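Local coordinates for protein glycerol-3-phosphate dehydrogenase [NAD(+)] 1 (Saccharomyces cerevisiae, PDB 4FGW) that reduces dihydroxyacetone phosphate to glycerol 3-phosphate with NADH, a step in making the glycerol that protects yeast cells from water loss under hyperosmotic stress, at residues E62-I67 against L218-H223; V156-V161 against L351-S356; A236-C241 against E295-A300; A315-T320 against K330-G335. All coordinates share one frame; numbering follows the deposited sequence.

In the fold
The four contacts illustrate how a two-domain dehydrogenase is held together. Contact 1 packs helix 215-222 and the chain before strand 67-71 against strand 35-40 of the Rossmann domain, away from the annotated sites, and its centre lies about 40 Å from that of contact 2. Contact 2 ties a hairpin to helix 340-354, closing a loop of chain within which contacts 3 and 4 are nested; its nearest atoms are about 7 Å from contact 3. Contact 3 is buried and closest to the probable catalytic centre, with Cys241 about 6 Å from Lys245, side chain to side chain. Contact 4 lies about 26 Å from contact 3, centre to centre. Contacts 1 and 3 both also touch the second subunit.

Contact 1 (E62-I67 against L218-H223); sequences EVFAPI and LKALFH
Phe64 and Leu221 mark the closest approach of the backbones, their CA atoms 8.3 Å apart, as the short extended piece at 64-65 passes beside the last turn of helix 215-222. The intervening distance is filled mainly by the aromatic ring. With CG anti to its own carbonyl carbon (chi1 -49°), Phe64 directs the ring at the helix, and its far end does the touching: CZ lies 3.6 Å from Leu221 CB, the tightest packing between the two segments. Leu221 then folds one branch over the ring. Its CD1 sits 4.0 Å from the centroid of the Phe64 ring, only 19° off the normal, a CH-pi contact displaced slightly toward the rim. The opposite face is occupied from within the loop itself, where Val63 CG1 rests over the ring centre, so that the phenyl is clasped between two aliphatic side chains. Ala220 comes from a different side, its CB near the ring plane and 4.1 Å from Phe64 CE2. An alanine in place of Phe64 would probably leave a gap between loop and helix and take from Leu221 CD1 the ring surface on which it rests. The packing extends directly into the Rossmann fold. Phe64 also touches Phe35 and Val37 of strand 35-40 and Cys57 of helix 44-59, while Leu221 reaches Val37 and Val53. Backbone hydrogen bonds between Phe35 and both Val63 and Ala65 fasten the loop to strand 35-40, and Leu218 and Phe222 of helix 215-222 pack on Val231 and Val229 of strand 227-232.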
loop_
_atom_site.group_PDB
_atom_site.type_symbol
_atom_site.label_atom_id
_atom_site.label_comp_id
_atom_site.label_asym_id
_atom_site.label_seq_id
_atom_site.Cartn_x
_atom_site.Cartn_y
_atom_site.Cartn_z
ATOM N N GLU A 62 21.488 -32.019 1.650
ATOM C CA GLU A 62 22.608 -31.800 2.571
ATOM C C GLU A 62 22.177 -30.972 3.800
ATOM O O GLU A 62 22.917 -30.898 4.785
ATOM C CB GLU A 62 23.804 -31.152 1.825
ATOM C CG GLU A 62 23.686 -29.657 1.518
ATOM C CD GLU A 62 22.678 -29.152 0.492
ATOM O OE1 GLU A 62 22.551 -27.912 0.369
ATOM O OE2 GLU A 62 22.034 -29.974 -0.201
ATOM N N VAL A 63 20.980 -30.345 3.721
ATOM C CA VAL A 63 20.410 -29.484 4.766
ATOM C C VAL A 63 19.221 -30.151 5.472
ATOM O O VAL A 63 19.183 -30.176 6.704
ATOM C CB VAL A 63 20.053 -28.071 4.224
ATOM C CG1 VAL A 63 19.523 -27.165 5.333
ATOM C CG2 VAL A 63 21.256 -27.423 3.540
ATOM N N PHE A 64 18.258 -30.678 4.702
ATOM C CA PHE A 64 17.063 -31.302 5.265
ATOM C C PHE A 64 16.940 -32.780 4.953
ATOM O O PHE A 64 17.374 -33.226 3.887
ATOM C CB PHE A 64 15.791 -30.566 4.794
ATOM C CG PHE A 64 15.822 -29.063 4.931
ATOM C CD1 PHE A 64 15.650 -28.457 6.171
ATOM C CD2 PHE A 64 16.016 -28.252 3.820
ATOM C CE1 PHE A 64 15.686 -27.069 6.298
ATOM C CE2 PHE A 64 16.053 -26.860 3.947
ATOM C CZ PHE A 64 15.887 -26.278 5.185
ATOM N N ALA A 65 16.291 -33.528 5.866
ATOM C CA ALA A 65 16.006 -34.961 5.727
ATOM C C ALA A 65 15.066 -35.155 4.515
ATOM O O ALA A 65 14.311 -34.231 4.199
ATOM C CB ALA A 65 15.360 -35.498 6.998
ATOM N N PRO A 66 15.131 -36.292 3.782
ATOM C CA PRO A 66 14.305 -36.427 2.565
ATOM C C PRO A 66 12.792 -36.362 2.755
ATOM O O PRO A 66 12.120 -35.716 1.961
ATOM C CB PRO A 66 14.748 -37.777 1.978
ATOM C CG PRO A 66 16.063 -38.060 2.602
ATOM C CD PRO A 66 15.987 -37.481 3.973
ATOM N N ILE A 67 12.274 -37.019 3.808
ATOM C CA ILE A 67 10.847 -37.152 4.116
ATOM C C ILE A 67 10.322 -36.047 5.033
ATOM O O ILE A 67 10.958 -35.715 6.037
ATOM C CB ILE A 67 10.536 -38.569 4.693
ATOM C CG1 ILE A 67 11.326 -39.680 3.979
ATOM C CG2 ILE A 67 9.041 -38.878 4.696
ATOM C CD1 ILE A 67 12.417 -40.315 4.846
ATOM N N LEU A 218 15.814 -21.248 7.102
ATOM C CA LEU A 218 14.420 -20.825 6.917
ATOM C C LEU A 218 14.138 -20.313 5.510
ATOM O O LEU A 218 13.044 -20.547 4.997
ATOM C CB LEU A 218 13.988 -19.792 7.971
ATOM C CG LEU A 218 13.924 -20.300 9.418
ATOM C CD1 LEU A 218 13.753 -19.163 10.368
ATOM C CD2 LEU A 218 12.818 -21.335 9.615
ATOM N N LYS A 219 15.122 -19.639 4.883
ATOM C CA LYS A 219 15.026 -19.159 3.504
ATOM C C LYS A 219 14.987 -20.356 2.567
ATOM O O LYS A 219 14.134 -20.404 1.692
ATOM C CB LYS A 219 16.203 -18.220 3.148
ATOM C CG LYS A 219 16.186 -17.677 1.708
ATOM C CD LYS A 219 15.353 -16.411 1.532
ATOM C CE LYS A 219 15.515 -15.836 0.142
ATOM N NZ LYS A 219 15.204 -14.378 0.108
ATOM N N ALA A 220 15.881 -21.333 2.779
ATOM C CA ALA A 220 15.965 -22.557 1.989
ATOM C C ALA A 220 14.733 -23.452 2.180
ATOM O O ALA A 220 14.319 -24.111 1.229
ATOM C CB ALA A 220 17.233 -23.323 2.345
ATOM N N LEU A 221 14.146 -23.459 3.395
ATOM C CA LEU A 221 12.982 -24.278 3.740
ATOM C C LEU A 221 11.685 -23.833 3.065
ATOM O O LEU A 221 10.899 -24.681 2.642
ATOM C CB LEU A 221 12.798 -24.342 5.277
ATOM C CG LEU A 221 11.701 -25.261 5.843
ATOM C CD1 LEU A 221 11.958 -26.718 5.498
ATOM C CD2 LEU A 221 11.588 -25.098 7.337
ATOM N N PHE A 222 11.454 -22.519 2.974
ATOM C CA PHE A 222 10.207 -21.995 2.429
ATOM C C PHE A 222 10.260 -21.384 1.033
ATOM O O PHE A 222 9.238 -21.401 0.340
ATOM C CB PHE A 222 9.540 -21.045 3.437
ATOM C CG PHE A 222 9.230 -21.661 4.783
ATOM C CD1 PHE A 222 8.160 -22.539 4.936
ATOM C CD2 PHE A 222 9.997 -21.351 5.903
ATOM C CE1 PHE A 222 7.862 -23.091 6.181
ATOM C CE2 PHE A 222 9.700 -21.908 7.149
ATOM C CZ PHE A 222 8.639 -22.777 7.278
ATOM N N HIS A 223 11.417 -20.816 0.622
ATOM C CA HIS A 223 11.536 -20.162 -0.687
ATOM C C HIS A 223 11.343 -21.100 -1.873
ATOM O O HIS A 223 11.944 -22.178 -1.933
ATOM C CB HIS A 223 12.837 -19.355 -0.821
ATOM C CG HIS A 223 12.863 -18.461 -2.026
ATOM N ND1 HIS A 223 12.420 -17.157 -1.963
ATOM C CD2 HIS A 223 13.244 -18.733 -3.296
ATOM C CE1 HIS A 223 12.556 -16.673 -3.188
ATOM N NE2 HIS A 223 13.040 -17.587 -4.024
#

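Contact 2 (V156-V161 against L351-S356)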
loop_
_atom_site.group_PDB
_atom_site.type_symbol
_atom_site.label_atom_id
_atom_site.label_comp_id
_atom_site.label_asym_id
_atom_site.label_seq_id
_atom_site.Cartn_x
_atom_site.Cartn_y
_atom_site.Cartn_z
ATOM N N VAL A 156 -5.893 -10.711 21.100
ATOM C CA VAL A 156 -6.184 -9.352 21.573
ATOM C C VAL A 156 -7.569 -9.310 22.236
ATOM O O VAL A 156 -8.513 -9.923 21.739
ATOM C CB VAL A 156 -5.978 -8.267 20.462
ATOM C CG1 VAL A 156 -6.824 -8.534 19.215
ATOM C CG2 VAL A 156 -6.198 -6.846 20.985
ATOM N N GLY A 157 -7.651 -8.620 23.369
ATOM C CA GLY A 157 -8.876 -8.448 24.137
ATOM C C GLY A 157 -8.657 -7.543 25.327
ATOM O O GLY A 157 -7.556 -7.015 25.503
ATOM N N ALA A 158 -9.693 -7.397 26.178
ATOM C CA ALA A 158 -9.662 -6.561 27.384
ATOM C C ALA A 158 -8.548 -6.921 28.370
ATOM O O ALA A 158 -7.980 -6.018 28.988
ATOM C CB ALA A 158 -11.012 -6.596 28.082
ATOM N N LYS A 159 -8.227 -8.227 28.502
ATOM C CA LYS A 159 -7.206 -8.731 29.431
ATOM C C LYS A 159 -5.744 -8.550 28.998
ATOM O O LYS A 159 -4.860 -8.518 29.859
ATOM C CB LYS A 159 -7.493 -10.181 29.856
ATOM C CG LYS A 159 -8.548 -10.289 30.954
ATOM C CD LYS A 159 -8.540 -11.659 31.619
ATOM C CE LYS A 159 -9.299 -11.658 32.922
ATOM N NZ LYS A 159 -9.176 -12.958 33.632
ATOM N N GLY A 160 -5.502 -8.437 27.693
ATOM C CA GLY A 160 -4.153 -8.261 27.167
ATOM C C GLY A 160 -3.936 -8.661 25.723
ATOM O O GLY A 160 -4.876 -9.036 25.015
ATOM N N VAL A 161 -2.670 -8.565 25.285
ATOM C CA VAL A 161 -2.220 -8.938 23.945
ATOM C C VAL A 161 -1.225 -10.091 24.023
ATOM O O VAL A 161 -0.353 -10.089 24.890
ATOM C CB VAL A 161 -1.667 -7.755 23.097
ATOM C CG1 VAL A 161 -2.793 -6.899 22.543
ATOM C CG2 VAL A 161 -0.657 -6.902 23.867
ATOM N N LEU A 351 -7.798 -1.343 24.192
ATOM C CA LEU A 351 -7.498 0.086 24.244
ATOM C C LEU A 351 -8.207 0.807 25.379
ATOM O O LEU A 351 -7.645 1.754 25.925
ATOM C CB LEU A 351 -7.748 0.770 22.895
ATOM C CG LEU A 351 -6.814 0.367 21.752
ATOM C CD1 LEU A 351 -7.294 0.941 20.429
ATOM C CD2 LEU A 351 -5.371 0.760 22.040
ATOM N N GLU A 352 -9.423 0.349 25.753
ATOM C CA GLU A 352 -10.184 0.896 26.886
ATOM C C GLU A 352 -9.469 0.585 28.201
ATOM O O GLU A 352 -9.382 1.468 29.059
ATOM C CB GLU A 352 -11.629 0.371 26.918
ATOM C CG GLU A 352 -12.589 1.191 26.067
ATOM C CD GLU A 352 -14.071 0.878 26.181
ATOM O OE1 GLU A 352 -14.882 1.730 25.747
ATOM O OE2 GLU A 352 -14.426 -0.226 26.658
ATOM N N THR A 353 -8.917 -0.646 28.343
ATOM C CA THR A 353 -8.178 -1.060 29.548
ATOM C C THR A 353 -6.786 -0.404 29.641
ATOM O O THR A 353 -6.212 -0.328 30.729
ATOM C CB THR A 353 -8.197 -2.591 29.772
ATOM O OG1 THR A 353 -7.269 -3.238 28.910
ATOM C CG2 THR A 353 -9.582 -3.199 29.619
ATOM N N CYS A 354 -6.273 0.093 28.501
ATOM C CA CYS A 354 -4.992 0.795 28.373
ATOM C C CYS A 354 -5.166 2.307 28.507
ATOM O O CYS A 354 -4.228 3.003 28.904
ATOM C CB CYS A 354 -4.333 0.445 27.042
ATOM S SG CYS A 354 -3.553 -1.187 27.006
ATOM N N GLY A 355 -6.345 2.798 28.126
ATOM C CA GLY A 355 -6.667 4.219 28.088
ATOM C C GLY A 355 -6.004 4.853 26.880
ATOM O O GLY A 355 -5.517 5.985 26.957
ATOM N N SER A 356 -5.962 4.104 25.755
ATOM C CA SER A 356 -5.320 4.496 24.495
ATOM C C SER A 356 -6.272 4.490 23.273
ATOM O O SER A 356 -5.818 4.335 22.134
ATOM C CB SER A 356 -4.100 3.613 24.242
ATOM O OG SER A 356 -3.171 3.682 25.313
#
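A beta hairpin with a two-residue turn, formed by strands 155-157 and 160-162, presents that turn to the C-terminal part of helix 340-354, and Ala158 and Thr353 make the meeting point. Their CA atoms are 6.1 Å apart. The Thr353 hydroxyl OG1 lies 2.9 Å from Ala158 O, close enough for a hydrogen bond. That bond is not settled, however, because the carbonyl of Trp350, one turn earlier in the same helix, competes for the single proton. With OG1 between its backbone N and carbonyl carbon (chi1 78°), Thr353 has both carbonyls within range of the hydroxyl. The methyl branch stays on the hairpin side as well: CG2 lies 3.3 Å from Ala158 O and 4.0 Å from Ala158 CB, so the threonine approaches the turn with its polar and its apolar branch together. In the fold this joins a hairpin that follows strand 146-149 of the Rossmann sheet to the helical C-terminal region, at the protein surface. The hairpin is held by two weak backbone bonds between Gly157 and Gly160, the turn itself being Ala158 and Lys159. Gly160 has backbone angles at which a CB would press on the preceding carbonyl. Beyond Thr353 the helix ends with Gly355 at positive phi, and Ser356 N bonds to Leu351 O at 2.9 Å. Next to this contact, Val156 and Val161 rest on Trp350 of the same helix.

Contact 3 (A236-C241 against E295-A300); sequences AGISIC and ESAGVA
Cys241 has SG anti to its carbonyl carbon (chi1 -66°), which brings the sulfur to 3.7 Å from Gly298 CA, where the lack of a side chain lets it pack directly on the backbone. Ile238, one turn earlier on helix 235-257, meets Ala297 through CB, an atom placed by the backbone and not by chi1: its CB is 3.5 Å from Ala297 CB. Ala297 thus fits closely against the root of the isoleucine side chain, and its carbonyl O approaches Cys241 CB. The helix segments run at 47° to each other with their axes 8.2 Å apart, a spacing suited to the small residues Ala297 and Gly298. The turn at 296-300 is of the wider pi type, and one ordered water spans the two segments, donating to Gly298 O at 3.1 Å and more weakly to Cys241 O. Around them, Ile238 also packs on Thr291 and Ile232, while Ser296 OG bonds to Ala182 N and Ala297 N to Thr197 OG1, tying the start of helix 296-307 to strand 194-199 through Thr197 and to Ala182, just after strand 175-180. The chemistry is therefore that of close apolar packing with a water-bridged pair of carbonyls beside it, the link to Cys241 O being the weak one, and it lies near Lys245, the probable proton acceptor, whose side chain is about 6 Å from that of Cys241.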
loop_
_atom_site.group_PDB
_atom_site.type_symbol
_atom_site.label_atom_id
_atom_site.label_comp_id
_atom_site.label_asym_id
_atom_site.label_seq_id
_atom_site.Cartn_x
_atom_site.Cartn_y
_atom_site.Cartn_z
ATOM N N ALA A 236 6.788 -10.172 16.152
ATOM C CA ALA A 236 5.661 -9.347 16.596
ATOM C C ALA A 236 5.001 -8.556 15.439
ATOM O O ALA A 236 3.781 -8.639 15.279
ATOM C CB ALA A 236 6.108 -8.409 17.702
ATOM N N GLY A 237 5.813 -7.849 14.637
ATOM C CA GLY A 237 5.371 -7.038 13.499
ATOM C C GLY A 237 4.546 -7.793 12.478
ATOM O O GLY A 237 3.422 -7.384 12.170
ATOM N N ILE A 238 5.049 -8.916 12.014
ATOM C CA ILE A 238 4.317 -9.699 11.044
ATOM C C ILE A 238 3.013 -10.303 11.553
ATOM O O ILE A 238 2.090 -10.477 10.794
ATOM C CB ILE A 238 5.236 -10.699 10.354
ATOM C CG1 ILE A 238 5.056 -12.118 10.844
ATOM C CG2 ILE A 238 6.618 -10.330 10.623
ATOM C CD1 ILE A 238 5.843 -13.093 10.045
ATOM N N SER A 239 2.943 -10.555 12.850
ATOM C CA SER A 239 1.752 -11.075 13.534
ATOM C C SER A 239 0.594 -10.104 13.717
ATOM O O SER A 239 -0.556 -10.492 13.510
ATOM C CB SER A 239 2.136 -11.684 14.878
ATOM O OG SER A 239 3.207 -12.599 14.727
ATOM N N ILE A 240 0.878 -8.868 14.142
ATOM C CA ILE A 240 -0.178 -7.883 14.379
ATOM C C ILE A 240 -0.904 -7.430 13.115
ATOM O O ILE A 240 -2.112 -7.198 13.155
ATOM C CB ILE A 240 0.210 -6.751 15.367
ATOM C CG1 ILE A 240 1.180 -5.756 14.750
ATOM C CG2 ILE A 240 0.721 -7.303 16.720
ATOM C CD1 ILE A 240 0.653 -4.428 14.807
ATOM N N CYS A 241 -0.168 -7.375 11.984
ATOM C CA CYS A 241 -0.671 -7.026 10.654
ATOM C C CYS A 241 -1.790 -7.976 10.222
ATOM O O CYS A 241 -2.820 -7.504 9.758
ATOM C CB CYS A 241 0.466 -7.031 9.639
ATOM S SG CYS A 241 1.714 -5.747 9.893
ATOM N N GLU A 295 7.728 -5.451 4.311
ATOM C CA GLU A 295 7.393 -6.872 4.199
ATOM C C GLU A 295 6.000 -7.217 3.692
ATOM O O GLU A 295 5.060 -6.421 3.829
ATOM C CB GLU A 295 7.721 -7.623 5.518
ATOM C CG GLU A 295 9.128 -7.383 6.069
ATOM C CD GLU A 295 10.305 -7.756 5.187
ATOM O OE1 GLU A 295 10.154 -8.661 4.338
ATOM O OE2 GLU A 295 11.392 -7.164 5.365
ATOM N N SER A 296 5.883 -8.436 3.109
ATOM C CA SER A 296 4.640 -8.999 2.586
ATOM C C SER A 296 3.563 -9.037 3.668
ATOM O O SER A 296 2.412 -8.693 3.410
ATOM C CB SER A 296 4.881 -10.397 2.023
ATOM O OG SER A 296 3.702 -10.909 1.418
ATOM N N ALA A 297 3.961 -9.424 4.888
ATOM C CA ALA A 297 3.106 -9.514 6.067
ATOM C C ALA A 297 2.466 -8.166 6.413
ATOM O O ALA A 297 1.336 -8.146 6.893
ATOM C CB ALA A 297 3.919 -10.010 7.239
ATOM N N GLY A 298 3.183 -7.074 6.132
ATOM C CA GLY A 298 2.736 -5.713 6.380
ATOM C C GLY A 298 1.888 -5.145 5.267
ATOM O O GLY A 298 0.776 -5.622 5.032
ATOM N N VAL A 299 2.431 -4.124 4.573
ATOM C CA VAL A 299 1.804 -3.371 3.483
ATOM C C VAL A 299 1.100 -4.229 2.399
ATOM O O VAL A 299 -0.054 -3.942 2.053
ATOM C CB VAL A 299 2.773 -2.291 2.904
ATOM C CG1 VAL A 299 3.919 -2.910 2.094
ATOM C CG2 VAL A 299 2.021 -1.253 2.072
ATOM N N ALA A 300 1.779 -5.278 1.885
ATOM C CA ALA A 300 1.225 -6.142 0.831
ATOM C C ALA A 300 -0.035 -6.880 1.312
ATOM O O ALA A 300 -1.047 -6.901 0.598
ATOM C CB ALA A 300 2.275 -7.132 0.338
HETATM O O HOH W 1 -1.342 -5.782 7.266
#

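Contact 4 (A315-T320 against K330-G335); sequences ARLMAT and KELLNG
Apolar packing comes first, and Leu317 carries it. Its CG is anti to the backbone N (chi1 -172°), which carries CG toward the other helix, and its CD2 branch lies 3.7 Å from Leu332 CD1. Leu332 answers with CG anti to its carbonyl carbon, and its CD1 also approaches Leu317 CB, so that the two leucines meet at a slant. Leu317 adds Cys328 to its apolar neighbours. The second kind of contact is between a methyl and a carboxylate: Glu331, extended beyond CG, crosses Leu317 at about a right angle and brings OE1 to 3.4 Å from Leu317 CD2, a van der Waals touch at the surface. Helices 310-320 and 325-333 follow one another through a short loop in the helical C-terminal region, and these leucines join the end of one to the end of the next, with Leu332 about 8 Å, side chain to side chain, from Arg310, probably a substrate-binding residue. Among the hydrogen bonds within helix 310-320, Arg316 O accepts both from Thr320 N and, at 3.1 Å, from Thr320 OG1, which comes from above the carbonyl plane. Arg316 NE makes a salt bridge with Glu256 OE1 of helix 235-257.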
loop_
_atom_site.group_PDB
_atom_site.type_symbol
_atom_site.label_atom_id
_atom_site.label_comp_id
_atom_site.label_asym_id
_atom_site.label_seq_id
_atom_site.Cartn_x
_atom_site.Cartn_y
_atom_site.Cartn_z
ATOM N N ALA A 315 -18.489 -4.912 4.548
ATOM C CA ALA A 315 -18.463 -3.478 4.810
ATOM C C ALA A 315 -19.059 -2.664 3.662
ATOM O O ALA A 315 -19.756 -1.678 3.905
ATOM C CB ALA A 315 -17.040 -3.046 5.078
ATOM N N ARG A 316 -18.791 -3.094 2.417
ATOM C CA ARG A 316 -19.289 -2.489 1.179
ATOM C C ARG A 316 -20.824 -2.627 1.105
ATOM O O ARG A 316 -21.509 -1.662 0.761
ATOM C CB ARG A 316 -18.612 -3.164 -0.027
ATOM C CG ARG A 316 -18.372 -2.241 -1.195
ATOM C CD ARG A 316 -17.800 -2.990 -2.381
ATOM N NE ARG A 316 -16.351 -3.185 -2.284
ATOM C CZ ARG A 316 -15.739 -4.358 -2.425
ATOM N NH1 ARG A 316 -16.445 -5.462 -2.652
ATOM N NH2 ARG A 316 -14.417 -4.439 -2.339
ATOM N N LEU A 317 -21.357 -3.814 1.471
ATOM C CA LEU A 317 -22.794 -4.083 1.485
ATOM C C LEU A 317 -23.487 -3.279 2.584
ATOM O O LEU A 317 -24.567 -2.745 2.333
ATOM C CB LEU A 317 -23.098 -5.590 1.593
ATOM C CG LEU A 317 -24.578 -6.003 1.436
ATOM C CD1 LEU A 317 -25.135 -5.660 0.048
ATOM C CD2 LEU A 317 -24.765 -7.468 1.730
ATOM N N MET A 318 -22.841 -3.142 3.773
ATOM C CA MET A 318 -23.341 -2.343 4.903
ATOM C C MET A 318 -23.623 -0.903 4.442
ATOM O O MET A 318 -24.622 -0.308 4.839
ATOM C CB MET A 318 -22.305 -2.309 6.035
ATOM C CG MET A 318 -22.337 -3.500 6.950
ATOM S SD MET A 318 -20.897 -3.518 8.051
ATOM C CE MET A 318 -21.335 -2.241 9.217
ATOM N N ALA A 319 -22.738 -0.363 3.593
ATOM C CA ALA A 319 -22.849 0.980 3.027
ATOM C C ALA A 319 -23.910 1.036 1.908
ATOM O O ALA A 319 -24.676 1.999 1.842
ATOM C CB ALA A 319 -21.493 1.426 2.505
ATOM N N THR A 320 -23.958 -0.010 1.050
ATOM C CA THR A 320 -24.884 -0.167 -0.079
ATOM C C THR A 320 -26.348 -0.289 0.395
ATOM O O THR A 320 -27.208 0.461 -0.070
ATOM C CB THR A 320 -24.419 -1.356 -0.962
ATOM O OG1 THR A 320 -23.272 -0.957 -1.711
ATOM C CG2 THR A 320 -25.498 -1.865 -1.923
ATOM N N LYS A 330 -24.275 -12.837 6.716
ATOM C CA LYS A 330 -25.124 -13.980 6.360
ATOM C C LYS A 330 -25.448 -13.978 4.853
ATOM O O LYS A 330 -25.432 -15.040 4.225
ATOM C CB LYS A 330 -26.422 -13.964 7.207
ATOM C CG LYS A 330 -27.434 -15.065 6.886
ATOM C CD LYS A 330 -27.666 -16.002 8.058
ATOM C CE LYS A 330 -28.776 -16.981 7.771
ATOM N NZ LYS A 330 -29.055 -17.854 8.940
ATOM N N GLU A 331 -25.740 -12.783 4.288
ATOM C CA GLU A 331 -26.110 -12.581 2.885
ATOM C C GLU A 331 -25.014 -12.938 1.877
ATOM O O GLU A 331 -25.333 -13.423 0.790
ATOM C CB GLU A 331 -26.604 -11.142 2.653
ATOM C CG GLU A 331 -27.570 -11.015 1.487
ATOM C CD GLU A 331 -27.934 -9.594 1.108
ATOM O OE1 GLU A 331 -27.349 -9.072 0.131
ATOM O OE2 GLU A 331 -28.817 -9.008 1.774
ATOM N N LEU A 332 -23.739 -12.695 2.219
ATOM C CA LEU A 332 -22.638 -12.959 1.292
ATOM C C LEU A 332 -21.769 -14.157 1.655
ATOM O O LEU A 332 -21.507 -14.992 0.789
ATOM C CB LEU A 332 -21.736 -11.713 1.107
ATOM C CG LEU A 332 -22.395 -10.365 0.794
ATOM C CD1 LEU A 332 -21.524 -9.223 1.275
ATOM C CD2 LEU A 332 -22.696 -10.218 -0.691
ATOM N N LEU A 333 -21.285 -14.220 2.910
ATOM C CA LEU A 333 -20.327 -15.241 3.341
ATOM C C LEU A 333 -20.902 -16.598 3.744
ATOM O O LEU A 333 -20.127 -17.529 3.995
ATOM C CB LEU A 333 -19.367 -14.705 4.432
ATOM C CG LEU A 333 -19.006 -13.207 4.460
ATOM C CD1 LEU A 333 -18.161 -12.893 5.671
ATOM C CD2 LEU A 333 -18.265 -12.775 3.204
ATOM N N ASN A 334 -22.243 -16.722 3.775
ATOM C CA ASN A 334 -22.987 -17.922 4.173
ATOM C C ASN A 334 -22.486 -18.607 5.474
ATOM O O ASN A 334 -22.816 -18.124 6.559
ATOM C CB ASN A 334 -23.331 -18.862 2.981
ATOM C CG ASN A 334 -22.291 -19.875 2.532
ATOM O OD1 ASN A 334 -22.577 -21.073 2.417
ATOM N ND2 ASN A 334 -21.081 -19.430 2.232
ATOM N N GLY A 335 -21.654 -19.643 5.361
ATOM C CA GLY A 335 -21.105 -20.358 6.508
ATOM C C GLY A 335 -19.720 -19.896 6.912
ATOM O O GLY A 335 -18.944 -20.682 7.462
#